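Local coordinates for glycoside transferase (Listeria monocytogenes, PDB 6R2M), which is an extracellular, monomeric glycoside hydrolase that probably degrades exopolysaccharide, at residues Q235-L238 and A239-K243; N259-T262 and A263-A266. One frame throughout, in Å; residues are numbered along the deposited sequence.

Contact 1 closes helix 228-241 and contact 2 opens helix 262-274, so the two describe opposite helix ends that follow one another along the chain. Contact 1 lies farther out, about 25 Å from the centre of the chain against about 14 Å for contact 2, and is partly exposed where contact 2 is mostly buried. The chemistry follows: a salt bridge from an exposed lysine to a buried glutamate and a glycine at the helix end in contact 1, a serine cap and a tyrosine-carboxylate bond deeper in. The two also touch, Lys243 CB lying 3.3 Å from Tyr265 OH, while Lys243 NZ makes a long, weak ion pair with Glu260 OE1.

Contact 1: residues Q235-L238 and A239-K243; sequences QTEL and ASKGK
Lys241 and Glu237, one helical turn apart, lie alongside each other with their ends pointing the same way. Taken from its root, the lysine chain first passes the backbone of the preceding turn: CB is 3.4 Å from Glu237 O, the oxygen that also accepts the hydrogen bond from Lys241 N, and CG still passes near that oxygen at 3.9 Å. The extended chain then reaches the carboxylate, where CD comes within 3.2 Å of Glu237 OE1 and CE equally close to Glu237 OE2. At the tip, Lys241 NZ forms a salt bridge to Glu237 OE1 at 2.9 Å, on the syn lone pair, and a weak second bond to Glu237 OE2 at 3.1 Å. A bend in the glutamate (chi2 -62°) turns its carboxylate to meet the amine. OE1 also bonds Tyr248 OH, so two partners fix this oxygen.

Ser240 folds back on the helix: its OG donates to Thr236 O at 2.7 Å while Ser240 N reaches the same oxygen from the opposite face of the carbonyl plane. The helix stops at Gly242, whose positive phi (67°) takes the chain out of helical conformation. Its N still donates to Leu238 O at 2.8 Å, but from above the carbonyl plane, 42° out of it, and makes a weak, bent bond to Glu237 O.

Within the fold, Leu238 anchors this C-terminal turn of helix 228-241, packing on Ile283, Thr284 and Leu287 of helix 278-290 and on Phe272 of helix 262-274, while Glu237 ties it to strand 247-249 through Tyr248.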
# COMPACT_ATOMS: atom_id res chain seq x y z
N GLN A 235 3.81 -13.20 16.97
CA GLN A 235 3.25 -13.44 18.30
C GLN A 235 4.35 -13.45 19.36
O GLN A 235 4.18 -12.88 20.45
CB GLN A 235 2.46 -14.74 18.32
CG GLN A 235 1.11 -14.63 17.61
CD GLN A 235 0.42 -15.97 17.44
OE1 GLN A 235 0.97 -17.01 17.82
NE2 GLN A 235 -0.78 -15.96 16.86
N THR A 236 5.48 -14.09 19.07
CA THR A 236 6.53 -14.21 20.08
C THR A 236 7.26 -12.89 20.29
O THR A 236 7.70 -12.59 21.41
CB THR A 236 7.51 -15.33 19.73
OG1 THR A 236 8.19 -15.02 18.50
CG2 THR A 236 6.78 -16.66 19.59
N GLU A 237 7.40 -12.07 19.25
CA GLU A 237 7.95 -10.73 19.43
C GLU A 237 7.05 -9.89 20.32
O GLU A 237 7.52 -9.25 21.28
CB GLU A 237 8.15 -10.04 18.07
CG GLU A 237 9.37 -10.49 17.30
CD GLU A 237 10.66 -10.19 18.04
OE1 GLU A 237 11.17 -9.04 17.96
OE2 GLU A 237 11.16 -11.11 18.71
N LEU A 238 5.74 -9.88 20.04
CA LEU A 238 4.83 -9.10 20.87
C LEU A 238 4.81 -9.59 22.31
O LEU A 238 4.83 -8.78 23.25
CB LEU A 238 3.42 -9.15 20.27
CG LEU A 238 3.15 -8.14 19.17
CD1 LEU A 238 1.74 -8.36 18.64
CD2 LEU A 238 3.33 -6.70 19.66
N ALA A 239 4.80 -10.91 22.50
CA ALA A 239 4.75 -11.45 23.86
C ALA A 239 6.03 -11.17 24.63
O ALA A 239 5.98 -10.89 25.84
CB ALA A 239 4.48 -12.96 23.80
N SER A 240 7.18 -11.24 23.97
CA SER A 240 8.43 -11.11 24.70
C SER A 240 8.91 -9.67 24.81
O SER A 240 9.53 -9.32 25.82
CB SER A 240 9.53 -11.97 24.05
OG SER A 240 9.83 -11.52 22.73
N LYS A 241 8.61 -8.83 23.82
CA LYS A 241 9.11 -7.47 23.79
C LYS A 241 8.03 -6.41 23.86
O LYS A 241 8.35 -5.25 24.13
CB LYS A 241 9.95 -7.25 22.52
CG LYS A 241 11.15 -8.19 22.42
CD LYS A 241 11.72 -8.25 21.02
CE LYS A 241 12.75 -9.38 20.90
NZ LYS A 241 13.54 -9.27 19.64
N GLY A 242 6.77 -6.77 23.63
CA GLY A 242 5.74 -5.77 23.55
C GLY A 242 5.87 -4.85 22.37
O GLY A 242 5.29 -3.76 22.36
N LYS A 243 6.63 -5.26 21.35
CA LYS A 243 6.89 -4.45 20.16
C LYS A 243 7.13 -5.40 19.00
O LYS A 243 7.45 -6.58 19.19
CB LYS A 243 8.11 -3.55 20.31
CG LYS A 243 8.08 -2.54 21.44
CD LYS A 243 9.40 -1.79 21.49
CE LYS A 243 9.40 -0.73 22.56
NZ LYS A 243 10.67 0.05 22.52

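Contact 2: residues N259-T262 and A263-A266; sequences NEST and AVYA
The Glu260 carboxylate lies at the edge of the Tyr265 ring, its plane turned 88° from the ring's. Glu260 CD lies in the plane of the ring, and OE2 sits close to that plane, 3.2 Å from Tyr265 CE2. Ser261 O stands obliquely to the ring, over neither face nor edge, 3.6 Å from Tyr265 CD2. Neither flat group is stacked on the other; the approach is through the phenol end, where Tyr265 OH donates to Glu260 OE2 at 2.5 Å, and OE2 receives the bond on its anti lone pair, away from OE1. The hydroxyl in turn accepts from Val244 N, and OE2 is salt-bridged to Lys290, so the phenol oxygen and OE2 each have a second partner.

Between these two residues the chain turns into helix 262-274, with Ser261 as its N-cap. The serine OG lies anti to its own backbone N (chi1 158°) and accepts from Val264 N at 3.0 Å, with a nearly straight N-H angle of 163°. Glu260 and Tyr265 stand just before the cap and four residues after it, the positions of a hydrophobic staple, but here a hydrogen bond joins them. Packing beside the cap is close: Ser261 CB is 3.5 Å from Val264 CG2, tighter than usual for two carbons.

The first regular bonds of the helix follow, Tyr265 N to Ser261 O at 3.2 Å and Ala266 N to Thr262 O at 3.0 Å. Ala263 N, in the first turn, donates to Asp303 OD1 of helix 301-312. Val264 and Ala263 pack on Ile210 of helix 209-223, Tyr265 touches Leu287 and Leu288 of helix 278-290, and Thr262 reaches Leu288 and Lys307.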
# COMPACT_ATOMS: atom_id res chain seq x y z
N ASN A 259 14.60 0.61 16.32
CA ASN A 259 13.63 1.48 15.66
C ASN A 259 12.32 0.75 15.38
O ASN A 259 12.31 -0.41 14.94
CB ASN A 259 14.21 2.02 14.35
CG ASN A 259 15.27 3.07 14.57
OD1 ASN A 259 15.69 3.31 15.71
ND2 ASN A 259 15.74 3.68 13.49
N GLU A 260 11.22 1.42 15.65
CA GLU A 260 9.90 0.92 15.29
C GLU A 260 9.39 1.67 14.06
O GLU A 260 9.91 2.72 13.69
CB GLU A 260 8.93 1.08 16.46
CG GLU A 260 9.19 0.12 17.61
CD GLU A 260 8.53 0.56 18.91
OE1 GLU A 260 9.12 1.40 19.62
OE2 GLU A 260 7.40 0.10 19.22
N SER A 261 8.38 1.10 13.41
CA SER A 261 7.82 1.66 12.18
C SER A 261 6.33 1.89 12.35
O SER A 261 5.60 0.98 12.73
CB SER A 261 8.05 0.73 10.99
OG SER A 261 7.10 1.01 9.95
N THR A 262 5.89 3.12 12.07
CA THR A 262 4.46 3.42 12.10
C THR A 262 3.70 2.53 11.13
O THR A 262 2.67 1.94 11.49
CB THR A 262 4.24 4.89 11.79
OG1 THR A 262 4.84 5.68 12.82
CG2 THR A 262 2.76 5.21 11.73
N ALA A 263 4.19 2.41 9.89
CA ALA A 263 3.48 1.60 8.90
C ALA A 263 3.39 0.14 9.34
O ALA A 263 2.36 -0.51 9.12
CB ALA A 263 4.15 1.72 7.53
N VAL A 264 4.45 -0.38 9.97
CA VAL A 264 4.43 -1.76 10.46
C VAL A 264 3.31 -1.96 11.46
O VAL A 264 2.58 -2.95 11.41
CB VAL A 264 5.79 -2.15 11.04
CG1 VAL A 264 5.65 -3.44 11.85
CG2 VAL A 264 6.78 -2.34 9.91
N TYR A 265 3.12 -1.01 12.38
CA TYR A 265 2.03 -1.18 13.33
C TYR A 265 0.66 -1.00 12.67
O TYR A 265 -0.30 -1.66 13.07
CB TYR A 265 2.19 -0.22 14.50
CG TYR A 265 3.29 -0.65 15.45
CD1 TYR A 265 3.39 -1.98 15.86
CD2 TYR A 265 4.20 0.26 15.95
CE1 TYR A 265 4.40 -2.40 16.72
CE2 TYR A 265 5.22 -0.14 16.84
CZ TYR A 265 5.30 -1.48 17.22
OH TYR A 265 6.29 -1.88 18.09
N ALA A 266 0.55 -0.12 11.67
CA ALA A 266 -0.71 -0.00 10.96
C ALA A 266 -1.06 -1.31 10.25
O ALA A 266 -2.19 -1.81 10.36
CB ALA A 266 -0.66 1.15 9.95